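PDB 6QGI: VP5 from Halorubrum pleomorphic virus 2, which is an envelope protein of a haloarchaeal virus and probably drives fusion of the viral membrane with that of the host cell. Local coordinates for residues A379-T384 / T389-A394; V368-E373 / G395-T400; A303-Q308 / V343-D348; I445-N450 / G454-A459. All blocks are in the same frame, centred on the assembly; numbering follows the deposited sequence.

Contact 1: residues A379-T384 / T389-A394; sequences AVELNT and TVAVDA. With NAG (2-acetamido-2-deoxy-beta-D-glucopyranose), chain B.
T389 holds the amide of N383 from off its plane: OG1 donates to N383 OD1 at 2.7 Å while standing about 50° out of the carbonyl plane, so the bond misses the lone-pair directions. The other branch of the threonine, CG2, comes up to the carboxylate of E381, 3.4 Å from OE1. In the third flat group, the carboxylate of D393, OD1 faces the methyl of A379, with 3.6 Å between OD1 and CB.

All of this decorates one face of an antiparallel beta hairpin made of strands 378-384 and 389-393, whose axes run at 161° to each other. Two hydrogen-bonded pairs knit it together. V380 pairs with V392 and L382 with V390, each by two N-H...O bonds, the shortest from L382 N to V390 O at 2.8 Å. V380, L382, V390 and V392 point to the apolar face, which strand 367-370 helps to cover, whereas A379, E381, N383, T389, A391 and D393 occupy the more polar one.

E381 swings CG anti to its own N (chi1 -152°) and runs extended from there, which lays its stem along the methyl of A391 and sends OE1 on to a salt bridge with R424 of strand 418-427. Strand 418-427 also bonds to 378-384 through the backbone, so the hairpin continues a larger antiparallel array. Where the hairpin ends, D393 OD2 takes a weak hydrogen bond from O3 of the N-linked sugar, 3.3 Å long.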
loop_
_atom_site.group_PDB
_atom_site.type_symbol
_atom_site.label_atom_id
_atom_site.label_comp_id
_atom_site.label_asym_id
_atom_site.label_seq_id
_atom_site.Cartn_x
_atom_site.Cartn_y
_atom_site.Cartn_z
ATOM N N ALA A 379 23.739 3.564 1.421
ATOM C CA ALA A 379 25.016 4.275 1.411
ATOM C C ALA A 379 25.678 4.124 0.051
ATOM O O ALA A 379 25.642 3.035 -0.524
ATOM C CB ALA A 379 25.932 3.740 2.503
ATOM N N VAL A 380 26.261 5.208 -0.475
ATOM C CA VAL A 380 26.948 5.159 -1.767
ATOM C C VAL A 380 28.420 4.825 -1.484
ATOM O O VAL A 380 29.096 5.561 -0.765
ATOM C CB VAL A 380 26.759 6.441 -2.630
ATOM C CG1 VAL A 380 27.438 6.299 -3.992
ATOM C CG2 VAL A 380 25.277 6.774 -2.810
ATOM N N GLU A 381 28.869 3.666 -1.994
ATOM C CA GLU A 381 30.222 3.133 -1.853
ATOM C C GLU A 381 31.012 3.468 -3.110
ATOM O O GLU A 381 30.790 2.875 -4.171
ATOM C CB GLU A 381 30.177 1.617 -1.601
ATOM C CG GLU A 381 31.354 1.093 -0.806
ATOM C CD GLU A 381 31.439 -0.418 -0.770
ATOM O OE1 GLU A 381 32.003 -1.003 -1.722
ATOM O OE2 GLU A 381 30.939 -1.020 0.208
ATOM N N LEU A 382 31.901 4.452 -3.001
ATOM C CA LEU A 382 32.688 4.923 -4.130
ATOM C C LEU A 382 34.084 4.334 -4.149
ATOM O O LEU A 382 34.741 4.242 -3.111
ATOM C CB LEU A 382 32.761 6.452 -4.137
ATOM C CG LEU A 382 31.420 7.164 -4.224
ATOM C CD1 LEU A 382 31.547 8.585 -3.827
ATOM C CD2 LEU A 382 30.809 7.037 -5.590
ATOM N N ASN A 383 34.526 3.929 -5.349
ATOM C CA ASN A 383 35.841 3.356 -5.608
ATOM C C ASN A 383 36.664 4.353 -6.420
ATOM O O ASN A 383 36.388 4.606 -7.601
ATOM C CB ASN A 383 35.726 1.994 -6.316
ATOM C CG ASN A 383 35.110 0.895 -5.480
ATOM O OD1 ASN A 383 35.106 0.935 -4.253
ATOM N ND2 ASN A 383 34.562 -0.114 -6.133
ATOM N N THR A 384 37.659 4.948 -5.749
ATOM C CA THR A 384 38.561 5.959 -6.297
ATOM C C THR A 384 39.567 5.313 -7.277
ATOM O O THR A 384 39.761 4.094 -7.242
ATOM C CB THR A 384 39.275 6.699 -5.147
ATOM O OG1 THR A 384 40.043 5.761 -4.405
ATOM C CG2 THR A 384 38.308 7.415 -4.201
ATOM N N THR A 389 38.268 2.579 -1.416
ATOM C CA THR A 389 36.827 2.360 -1.305
ATOM C C THR A 389 36.295 3.037 -0.042
ATOM O O THR A 389 36.813 2.792 1.053
ATOM C CB THR A 389 36.525 0.857 -1.332
ATOM O OG1 THR A 389 37.059 0.297 -2.537
ATOM C CG2 THR A 389 35.033 0.553 -1.227
ATOM N N VAL A 390 35.277 3.907 -0.205
ATOM C CA VAL A 390 34.648 4.637 0.903
ATOM C C VAL A 390 33.114 4.658 0.721
ATOM O O VAL A 390 32.619 5.007 -0.353
ATOM C CB VAL A 390 35.216 6.079 1.083
ATOM C CG1 VAL A 390 34.527 6.804 2.239
ATOM C CG2 VAL A 390 36.730 6.074 1.292
ATOM N N ALA A 391 32.377 4.295 1.790
ATOM C CA ALA A 391 30.915 4.290 1.833
ATOM C C ALA A 391 30.409 5.478 2.659
ATOM O O ALA A 391 30.915 5.727 3.758
ATOM C CB ALA A 391 30.409 2.979 2.418
ATOM N N VAL A 392 29.446 6.236 2.108
ATOM C CA VAL A 392 28.856 7.413 2.757
ATOM C C VAL A 392 27.337 7.224 2.822
ATOM O O VAL A 392 26.707 7.007 1.786
ATOM C CB VAL A 392 29.240 8.746 2.046
ATOM C CG1 VAL A 392 28.623 9.953 2.751
ATOM C CG2 VAL A 392 30.754 8.907 1.931
ATOM N N ASP A 393 26.755 7.318 4.034
ATOM C CA ASP A 393 25.315 7.167 4.264
ATOM C C ASP A 393 24.542 8.339 3.657
ATOM O O ASP A 393 25.070 9.452 3.583
ATOM C CB ASP A 393 25.011 7.038 5.764
ATOM C CG ASP A 393 25.811 5.970 6.496
ATOM O OD1 ASP A 393 26.157 4.944 5.866
ATOM O OD2 ASP A 393 26.086 6.156 7.698
ATOM N N ALA A 394 23.295 8.069 3.213
ATOM C CA ALA A 394 22.370 8.993 2.543
ATOM C C ALA A 394 22.181 10.325 3.279
ATOM O O ALA A 394 22.093 11.366 2.625
ATOM C CB ALA A 394 21.020 8.324 2.354
HETATM C C1 NAG B . 26.718 9.920 9.352
HETATM C C2 NAG B . 26.223 8.502 9.612
HETATM C C3 NAG B . 26.499 7.960 11.022
HETATM C C4 NAG B . 27.862 8.424 11.531
HETATM C C5 NAG B . 27.979 9.939 11.383
HETATM C C6 NAG B . 29.262 10.512 11.947
HETATM C C7 NAG B . 23.971 9.258 8.741
HETATM C C8 NAG B . 22.745 8.730 8.054
HETATM N N2 NAG B . 24.810 8.314 9.265
HETATM O O3 NAG B . 26.478 6.537 10.983
HETATM O O4 NAG B . 28.021 8.041 12.895
HETATM O O5 NAG B . 27.947 10.277 9.990
HETATM O O6 NAG B . 29.227 11.934 11.960
HETATM O O7 NAG B . 24.179 10.460 8.831
#

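Contact 2: residues V368-E373 / G395-T400; sequences VTLTSE and GNWTAT. With NAG (2-acetamido-2-deoxy-beta-D-glucopyranose), chain B.
Behind the N-glycosylation sequon that begins at N396, the indole of W397 turns inward and meets L370 in a CH-pi contact. CD1 of L370 stands 3.5 Å from the centroid of the six-membered ring, only 10° off the ring normal, which puts the methyl squarely over one face. CG of the same leucine follows toward the outer rim, 3.7 Å from W397 CZ3. The leucine and tryptophan side chains approach at about a right angle, so the isobutyl group presses onto the ring instead of running along it.

V368 takes the edge. Its carbonyl O lies in the indole plane, 3.4 Å from W397 CZ3, and its CG1 touches CH2 at 4.0 Å.

One residue earlier, N396 is given over to the glycan: ND2 is bonded covalently to C1 of the N-acetylglucosamine. N396 thus carries the sugar, while W397 is buried against L370 and V368.

The tryptophan's one polar atom, NE1, is satisfied by a hydrogen bond to V392 O in strand 389-393. Strand 378-384 adds apolar packing, with L382 against both V368 and W397 and V380 against L370; W405 and W356 also touch L370. Strand 405-408 lies between strands 367-370 and 398-399 in a small antiparallel sheet and is backbone-bonded to both.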
loop_
_atom_site.group_PDB
_atom_site.type_symbol
_atom_site.label_atom_id
_atom_site.label_comp_id
_atom_site.label_asym_id
_atom_site.label_seq_id
_atom_site.Cartn_x
_atom_site.Cartn_y
_atom_site.Cartn_z
ATOM N N VAL A 368 33.413 14.744 -2.945
ATOM C CA VAL A 368 32.808 13.887 -3.972
ATOM C C VAL A 368 31.405 14.436 -4.236
ATOM O O VAL A 368 30.722 14.813 -3.290
ATOM C CB VAL A 368 32.797 12.381 -3.599
ATOM C CG1 VAL A 368 32.113 11.557 -4.684
ATOM C CG2 VAL A 368 34.213 11.862 -3.360
ATOM N N THR A 369 30.987 14.496 -5.511
ATOM C CA THR A 369 29.686 15.036 -5.895
ATOM C C THR A 369 28.839 13.978 -6.620
ATOM O O THR A 369 29.341 13.271 -7.496
ATOM C CB THR A 369 29.888 16.311 -6.736
ATOM O OG1 THR A 369 30.691 17.226 -5.983
ATOM C CG2 THR A 369 28.573 16.992 -7.116
ATOM N N LEU A 370 27.551 13.881 -6.220
ATOM C CA LEU A 370 26.519 12.999 -6.781
ATOM C C LEU A 370 25.515 13.832 -7.567
ATOM O O LEU A 370 25.125 14.908 -7.107
ATOM C CB LEU A 370 25.787 12.184 -5.693
ATOM C CG LEU A 370 26.594 11.241 -4.791
ATOM C CD1 LEU A 370 25.672 10.492 -3.850
ATOM C CD2 LEU A 370 27.432 10.246 -5.589
ATOM N N THR A 371 25.101 13.345 -8.744
ATOM C CA THR A 371 24.170 14.075 -9.607
ATOM C C THR A 371 22.700 13.636 -9.375
ATOM O O THR A 371 21.790 14.233 -9.961
ATOM C CB THR A 371 24.599 13.968 -11.074
ATOM O OG1 THR A 371 24.836 12.603 -11.400
ATOM C CG2 THR A 371 25.847 14.791 -11.376
ATOM N N SER A 372 22.472 12.641 -8.491
ATOM C CA SER A 372 21.138 12.180 -8.095
ATOM C C SER A 372 21.089 11.910 -6.597
ATOM O O SER A 372 22.093 11.512 -6.005
ATOM C CB SER A 372 20.708 10.939 -8.871
ATOM O OG SER A 372 20.518 11.215 -10.249
ATOM N N GLU A 373 19.910 12.140 -5.993
ATOM C CA GLU A 373 19.624 11.970 -4.570
ATOM C C GLU A 373 19.871 10.523 -4.115
ATOM O O GLU A 373 19.299 9.606 -4.708
ATOM C CB GLU A 373 18.165 12.371 -4.286
ATOM C CG GLU A 373 17.895 12.809 -2.855
ATOM C CD GLU A 373 16.677 13.695 -2.654
ATOM O OE1 GLU A 373 15.795 13.732 -3.544
ATOM O OE2 GLU A 373 16.607 14.359 -1.595
ATOM N N GLY A 395 22.108 10.272 4.609
ATOM C CA GLY A 395 21.942 11.444 5.460
ATOM C C GLY A 395 23.192 12.282 5.594
ATOM O O GLY A 395 23.110 13.448 5.982
ATOM N N ASN A 396 24.359 11.703 5.264
ATOM C CA ASN A 396 25.635 12.408 5.362
ATOM C C ASN A 396 26.014 13.093 4.035
ATOM O O ASN A 396 27.046 13.758 3.964
ATOM C CB ASN A 396 26.726 11.491 5.903
ATOM C CG ASN A 396 26.608 11.356 7.406
ATOM O OD1 ASN A 396 26.285 12.332 8.108
ATOM N ND2 ASN A 396 26.851 10.166 7.944
ATOM N N TRP A 397 25.136 12.989 3.017
ATOM C CA TRP A 397 25.303 13.681 1.740
ATOM C C TRP A 397 24.605 15.032 1.854
ATOM O O TRP A 397 23.446 15.087 2.284
ATOM C CB TRP A 397 24.755 12.856 0.570
ATOM C CG TRP A 397 25.640 11.711 0.186
ATOM C CD1 TRP A 397 25.510 10.407 0.565
ATOM C CD2 TRP A 397 26.818 11.777 -0.628
ATOM N NE1 TRP A 397 26.520 9.651 0.020
ATOM C CE2 TRP A 397 27.352 10.471 -0.700
ATOM C CE3 TRP A 397 27.473 12.816 -1.314
ATOM C CZ2 TRP A 397 28.506 10.172 -1.436
ATOM C CZ3 TRP A 397 28.628 12.524 -2.025
ATOM C CH2 TRP A 397 29.129 11.215 -2.086
ATOM N N THR A 398 25.317 16.124 1.533
ATOM C CA THR A 398 24.763 17.474 1.652
ATOM C C THR A 398 24.279 17.961 0.296
ATOM O O THR A 398 25.000 17.881 -0.699
ATOM C CB THR A 398 25.770 18.447 2.293
ATOM O OG1 THR A 398 26.992 18.376 1.585
ATOM C CG2 THR A 398 26.051 18.121 3.740
ATOM N N ALA A 399 23.055 18.475 0.274
ATOM C CA ALA A 399 22.407 18.980 -0.922
ATOM C C ALA A 399 22.665 20.458 -1.146
ATOM O O ALA A 399 22.816 21.229 -0.197
ATOM C CB ALA A 399 20.908 18.748 -0.830
ATOM N N THR A 400 22.678 20.846 -2.424
ATOM C CA THR A 400 22.759 22.218 -2.913
ATOM C C THR A 400 21.491 22.435 -3.739
ATOM O O THR A 400 20.874 21.458 -4.181
ATOM C CB THR A 400 24.063 22.479 -3.681
ATOM O OG1 THR A 400 24.319 21.405 -4.583
ATOM C CG2 THR A 400 25.252 22.675 -2.762
HETATM C C1 NAG B . 26.718 9.920 9.352
HETATM C C2 NAG B . 26.223 8.502 9.612
HETATM C C3 NAG B . 26.499 7.960 11.022
HETATM C C4 NAG B . 27.862 8.424 11.531
HETATM C C5 NAG B . 27.979 9.939 11.383
HETATM C C6 NAG B . 29.262 10.512 11.947
HETATM C C7 NAG B . 23.971 9.258 8.741
HETATM C C8 NAG B . 22.745 8.730 8.054
HETATM N N2 NAG B . 24.810 8.314 9.265
HETATM O O3 NAG B . 26.478 6.537 10.983
HETATM O O4 NAG B . 28.021 8.041 12.895
HETATM O O5 NAG B . 27.947 10.277 9.990
HETATM O O6 NAG B . 29.227 11.934 11.960
HETATM O O7 NAG B . 24.179 10.460 8.831
#

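Contact 3: residues A303-Q308 / V343-D348; sequences ATITIQ and VYFTAD
F345 gives up the most surface here, and I305 and A303 supply the rest of the contact. With CG turned away from the backbone N (chi1 -161°), the F345 ring extends across to strand 301-307, while I305 reaches back from the opposite direction. Their meeting is a CH-pi contact: CD1 of I305 lies 3.8 Å from the centroid of the F345 ring and 15° off its normal, over the face but displaced toward the rim on the CE2 side. CG1 supports the same approach, 3.6 Å from F345 CZ. With chi1 at 58°, I305 tucks CG1 between its own N and carbonyl carbon, and from there the extended tail places CD1 over the ring, with CG2 left to graze CE1 at 4.1 Å.

A303 contributes its backbone. The carbonyl O comes to the edge of the phenylalanine in the ring plane, 3.4 Å from CZ.

The backbones themselves stay well apart, the nearest CA atoms being those of A303 and A347 at 9.5 Å. Strand 312-320 pairs antiparallel with both 301-307 and 343-355, so these two strands are neighbours at one remove, and F345 bridges the gap to I305 and to the A303 carbonyl. F318 of that middle strand packs edge-to-face on F345 and also touches A303 and I305; I437 adds another side chain against F345.

Chemically, the contact uses the ring in two ways: its electron-rich face meets aliphatic C-H groups, and its C-H rim is turned to a carbonyl oxygen, probably a mildly favourable electrostatic match in an otherwise apolar, buried setting.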
loop_
_atom_site.group_PDB
_atom_site.type_symbol
_atom_site.label_atom_id
_atom_site.label_comp_id
_atom_site.label_asym_id
_atom_site.label_seq_id
_atom_site.Cartn_x
_atom_site.Cartn_y
_atom_site.Cartn_z
ATOM N N ALA A 303 13.392 -15.072 -6.039
ATOM C CA ALA A 303 13.784 -14.452 -7.291
ATOM C C ALA A 303 14.571 -13.187 -7.058
ATOM O O ALA A 303 14.177 -12.359 -6.233
ATOM C CB ALA A 303 12.552 -14.139 -8.115
ATOM N N THR A 304 15.689 -13.037 -7.783
ATOM C CA THR A 304 16.510 -11.830 -7.746
ATOM C C THR A 304 16.050 -10.994 -8.945
ATOM O O THR A 304 16.050 -11.491 -10.075
ATOM C CB THR A 304 18.018 -12.157 -7.728
ATOM O OG1 THR A 304 18.362 -12.904 -8.895
ATOM C CG2 THR A 304 18.442 -12.920 -6.478
ATOM N N ILE A 305 15.566 -9.770 -8.685
ATOM C CA ILE A 305 15.042 -8.885 -9.732
ATOM C C ILE A 305 15.933 -7.657 -9.922
ATOM O O ILE A 305 16.644 -7.255 -9.002
ATOM C CB ILE A 305 13.564 -8.457 -9.467
ATOM C CG1 ILE A 305 13.391 -7.742 -8.096
ATOM C CG2 ILE A 305 12.616 -9.643 -9.620
ATOM C CD1 ILE A 305 12.149 -6.864 -7.948
ATOM N N THR A 306 15.883 -7.067 -11.121
ATOM C CA THR A 306 16.584 -5.833 -11.444
ATOM C C THR A 306 15.533 -4.854 -11.919
ATOM O O THR A 306 14.877 -5.113 -12.929
ATOM C CB THR A 306 17.717 -6.055 -12.478
ATOM O OG1 THR A 306 18.741 -6.843 -11.884
ATOM C CG2 THR A 306 18.334 -4.742 -12.973
ATOM N N ILE A 307 15.365 -3.742 -11.187
ATOM C CA ILE A 307 14.434 -2.675 -11.552
ATOM C C ILE A 307 15.120 -1.927 -12.687
ATOM O O ILE A 307 16.140 -1.283 -12.470
ATOM C CB ILE A 307 14.049 -1.797 -10.319
ATOM C CG1 ILE A 307 13.476 -2.663 -9.161
ATOM C CG2 ILE A 307 13.090 -0.654 -10.693
ATOM C CD1 ILE A 307 12.194 -3.461 -9.473
ATOM N N GLN A 308 14.620 -2.125 -13.910
ATOM C CA GLN A 308 15.155 -1.608 -15.174
ATOM C C GLN A 308 15.567 -0.125 -15.162
ATOM O O GLN A 308 16.657 0.196 -15.642
ATOM C CB GLN A 308 14.136 -1.808 -16.296
ATOM C CG GLN A 308 13.797 -3.253 -16.576
ATOM C CD GLN A 308 13.117 -3.357 -17.902
ATOM O OE1 GLN A 308 12.100 -2.702 -18.163
ATOM N NE2 GLN A 308 13.702 -4.155 -18.789
ATOM N N VAL A 343 1.218 -6.580 -8.608
ATOM C CA VAL A 343 2.406 -7.380 -8.281
ATOM C C VAL A 343 2.965 -6.959 -6.935
ATOM O O VAL A 343 3.275 -5.784 -6.750
ATOM C CB VAL A 343 3.520 -7.283 -9.361
ATOM C CG1 VAL A 343 4.697 -8.199 -9.026
ATOM C CG2 VAL A 343 2.978 -7.605 -10.730
ATOM N N TYR A 344 3.137 -7.927 -6.020
ATOM C CA TYR A 344 3.740 -7.691 -4.713
ATOM C C TYR A 344 5.085 -8.423 -4.637
ATOM O O TYR A 344 5.302 -9.400 -5.361
ATOM C CB TYR A 344 2.795 -8.082 -3.565
ATOM C CG TYR A 344 1.531 -7.249 -3.536
ATOM C CD1 TYR A 344 1.527 -5.971 -2.989
ATOM C CD2 TYR A 344 0.348 -7.721 -4.096
ATOM C CE1 TYR A 344 0.380 -5.183 -2.997
ATOM C CE2 TYR A 344 -0.810 -6.949 -4.096
ATOM C CZ TYR A 344 -0.788 -5.678 -3.548
ATOM O OH TYR A 344 -1.925 -4.909 -3.533
ATOM N N PHE A 345 6.016 -7.894 -3.827
ATOM C CA PHE A 345 7.353 -8.462 -3.686
ATOM C C PHE A 345 7.832 -8.340 -2.242
ATOM O O PHE A 345 8.056 -7.230 -1.753
ATOM C CB PHE A 345 8.335 -7.784 -4.662
ATOM C CG PHE A 345 9.615 -8.540 -4.942
ATOM C CD1 PHE A 345 9.611 -9.678 -5.743
ATOM C CD2 PHE A 345 10.835 -8.076 -4.460
ATOM C CE1 PHE A 345 10.797 -10.360 -6.024
ATOM C CE2 PHE A 345 12.022 -8.758 -4.744
ATOM C CZ PHE A 345 11.996 -9.889 -5.534
ATOM N N THR A 346 7.936 -9.492 -1.550
ATOM C CA THR A 346 8.396 -9.581 -0.165
ATOM C C THR A 346 9.889 -9.838 -0.207
ATOM O O THR A 346 10.322 -10.880 -0.704
ATOM C CB THR A 346 7.618 -10.652 0.601
ATOM O OG1 THR A 346 6.219 -10.426 0.416
ATOM C CG2 THR A 346 7.962 -10.672 2.090
ATOM N N ALA A 347 10.678 -8.872 0.278
ATOM C CA ALA A 347 12.134 -8.949 0.251
ATOM C C ALA A 347 12.776 -8.303 1.456
ATOM O O ALA A 347 12.184 -7.433 2.093
ATOM C CB ALA A 347 12.651 -8.269 -1.006
ATOM N N ASP A 348 14.017 -8.712 1.741
ATOM C CA ASP A 348 14.815 -8.122 2.808
ATOM C C ASP A 348 15.503 -6.899 2.205
ATOM O O ASP A 348 16.446 -7.042 1.414
ATOM C CB ASP A 348 15.818 -9.134 3.404
ATOM C CG ASP A 348 16.661 -8.591 4.545
ATOM O OD1 ASP A 348 16.475 -7.418 4.911
ATOM O OD2 ASP A 348 17.507 -9.342 5.068
#

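Contact 4: residues I445-N450 / G454-A459; sequences IDKLTN and GEEVTA
N450 and L448 carry the backbone hydrogen bonds to the returning chain. N450 N points to E455 O at 2.9 Å, and the bond is fairly straight, 159° at the hydrogen. G454 N comes back to N450 O at 2.8 Å with a more bent geometry. A third bond, V457 N to L448 O, is weak: 3.1 Å long and only 124° at the hydrogen.

C-H groups fill in around the same acceptors. E456 CA lies 3.3 Å from L448 O, so this oxygen is approached by two successive residues, and T449 CA makes a similar approach to E455 O.

The bond from G454 N to N450 O closes an alpha-turn at the end of strand 443-450, and the amide oxygen of N450 reinforces the reversal by accepting from Q452 N. G454 leaves the turn with a positive phi of 84°, a conformation well suited to glycine. What follows is an irregular arm, the beginning of the long connection to helix 476-496, which runs at a steep angle to the end of the strand.

Among apolar contacts, V457 CG2 rests on L448 CB at 4.0 Å. The leucine reaches on with CD1 to the backbone of T458, 3.6 Å from its O; on the strand side it packs on A303, as V457 does on R301 of the same strand 301-307.

Charge plays a looser part at the solvent-facing side. The K447 and E456 side chains cross at about a right angle, the lysine stem lying against the carboxylate with CD 3.6 Å from OE1, while NZ stays 4.8 Å from that oxygen and forms no salt bridge with it.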
loop_
_atom_site.group_PDB
_atom_site.type_symbol
_atom_site.label_atom_id
_atom_site.label_comp_id
_atom_site.label_asym_id
_atom_site.label_seq_id
_atom_site.Cartn_x
_atom_site.Cartn_y
_atom_site.Cartn_z
ATOM N N ILE A 445 13.752 -10.573 -14.037
ATOM C CA ILE A 445 14.110 -11.662 -13.132
ATOM C C ILE A 445 15.466 -12.188 -13.607
ATOM O O ILE A 445 15.530 -12.834 -14.642
ATOM C CB ILE A 445 13.002 -12.758 -13.075
ATOM C CG1 ILE A 445 11.659 -12.168 -12.582
ATOM C CG2 ILE A 445 13.443 -13.920 -12.194
ATOM C CD1 ILE A 445 10.434 -12.969 -12.912
ATOM N N ASP A 446 16.555 -11.850 -12.902
ATOM C CA ASP A 446 17.900 -12.295 -13.279
ATOM C C ASP A 446 18.107 -13.769 -12.961
ATOM O O ASP A 446 18.888 -14.436 -13.645
ATOM C CB ASP A 446 18.978 -11.460 -12.573
ATOM C CG ASP A 446 19.103 -10.017 -13.032
ATOM O OD1 ASP A 446 18.515 -9.667 -14.085
ATOM O OD2 ASP A 446 19.805 -9.245 -12.350
ATOM N N LYS A 447 17.411 -14.273 -11.917
ATOM C CA LYS A 447 17.489 -15.655 -11.446
ATOM C C LYS A 447 16.256 -16.040 -10.616
ATOM O O LYS A 447 15.663 -15.189 -9.954
ATOM C CB LYS A 447 18.760 -15.837 -10.592
ATOM C CG LYS A 447 19.336 -17.250 -10.586
ATOM C CD LYS A 447 19.871 -17.663 -9.209
ATOM C CE LYS A 447 21.220 -17.086 -8.844
ATOM N NZ LYS A 447 21.571 -17.381 -7.428
ATOM N N LEU A 448 15.896 -17.335 -10.656
ATOM C CA LEU A 448 14.834 -17.987 -9.884
ATOM C C LEU A 448 15.439 -19.192 -9.172
ATOM O O LEU A 448 16.118 -19.988 -9.821
ATOM C CB LEU A 448 13.657 -18.434 -10.781
ATOM C CG LEU A 448 12.777 -17.368 -11.409
ATOM C CD1 LEU A 448 11.820 -17.981 -12.381
ATOM C CD2 LEU A 448 11.950 -16.680 -10.377
ATOM N N THR A 449 15.224 -19.319 -7.852
ATOM C CA THR A 449 15.775 -20.423 -7.060
ATOM C C THR A 449 14.724 -21.014 -6.129
ATOM O O THR A 449 14.108 -20.279 -5.355
ATOM C CB THR A 449 17.002 -19.952 -6.239
ATOM O OG1 THR A 449 18.009 -19.462 -7.120
ATOM C CG2 THR A 449 17.591 -21.054 -5.357
ATOM N N ASN A 450 14.561 -22.351 -6.171
ATOM C CA ASN A 450 13.674 -23.059 -5.255
ATOM C C ASN A 450 14.407 -23.131 -3.916
ATOM O O ASN A 450 15.479 -23.723 -3.847
ATOM C CB ASN A 450 13.298 -24.437 -5.802
ATOM C CG ASN A 450 12.213 -25.134 -5.017
ATOM O OD1 ASN A 450 12.402 -25.547 -3.866
ATOM N ND2 ASN A 450 11.051 -25.292 -5.633
ATOM N N GLY A 454 17.108 -25.946 -3.496
ATOM C CA GLY A 454 18.262 -25.099 -3.779
ATOM C C GLY A 454 18.603 -25.013 -5.253
ATOM O O GLY A 454 19.640 -24.446 -5.607
ATOM N N GLU A 455 17.738 -25.571 -6.126
ATOM C CA GLU A 455 17.976 -25.600 -7.570
ATOM C C GLU A 455 17.474 -24.325 -8.267
ATOM O O GLU A 455 16.559 -23.656 -7.780
ATOM C CB GLU A 455 17.379 -26.867 -8.221
ATOM C CG GLU A 455 15.858 -26.937 -8.296
ATOM C CD GLU A 455 15.274 -28.300 -8.625
ATOM O OE1 GLU A 455 15.750 -28.947 -9.587
ATOM O OE2 GLU A 455 14.319 -28.713 -7.928
ATOM N N GLU A 456 18.107 -24.002 -9.409
ATOM C CA GLU A 456 17.797 -22.847 -10.245
ATOM C C GLU A 456 16.706 -23.237 -11.247
ATOM O O GLU A 456 16.978 -23.926 -12.235
ATOM C CB GLU A 456 19.071 -22.345 -10.950
ATOM C CG GLU A 456 18.977 -20.927 -11.478
ATOM C CD GLU A 456 20.267 -20.384 -12.060
ATOM O OE1 GLU A 456 21.243 -20.212 -11.293
ATOM O OE2 GLU A 456 20.294 -20.108 -13.281
ATOM N N VAL A 457 15.462 -22.827 -10.960
ATOM C CA VAL A 457 14.288 -23.125 -11.789
ATOM C C VAL A 457 14.066 -22.001 -12.827
ATOM O O VAL A 457 14.680 -20.938 -12.719
ATOM C CB VAL A 457 13.020 -23.403 -10.937
ATOM C CG1 VAL A 457 13.210 -24.641 -10.065
ATOM C CG2 VAL A 457 12.628 -22.196 -10.090
ATOM N N THR A 458 13.195 -22.243 -13.824
ATOM C CA THR A 458 12.924 -21.297 -14.914
ATOM C C THR A 458 11.555 -20.600 -14.820
ATOM O O THR A 458 11.344 -19.608 -15.520
ATOM C CB THR A 458 13.027 -22.012 -16.265
ATOM O OG1 THR A 458 12.126 -23.121 -16.289
ATOM C CG2 THR A 458 14.442 -22.469 -16.574
ATOM N N ALA A 459 10.634 -21.106 -13.981
ATOM C CA ALA A 459 9.296 -20.523 -13.854
ATOM C C ALA A 459 8.804 -20.483 -12.404
ATOM O O ALA A 459 9.326 -21.194 -11.541
ATOM C CB ALA A 459 8.308 -21.306 -14.712
#

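Contacts 2 and 3 are the buried pair and follow one recipe, an aliphatic methyl over an aromatic face with a carbonyl at the ring edge; backbone bonding dominates contacts 1 and 4, both between chain neighbours. Contact 1 is regular and partly buried, contact 4 irregular and on the surface. Contacts 1 and 2 interlock, centres 11 Å apart: the hairpin's apolar side covers the tryptophan site, and both touch the glycan. Contacts 3 and 4 share neighbouring strands 301-307 and 443-450, joined by T304 O to D446 N and by T306 OG1 with D446 OD2. Between the two pairs the nearest atoms are about 13 Å apart.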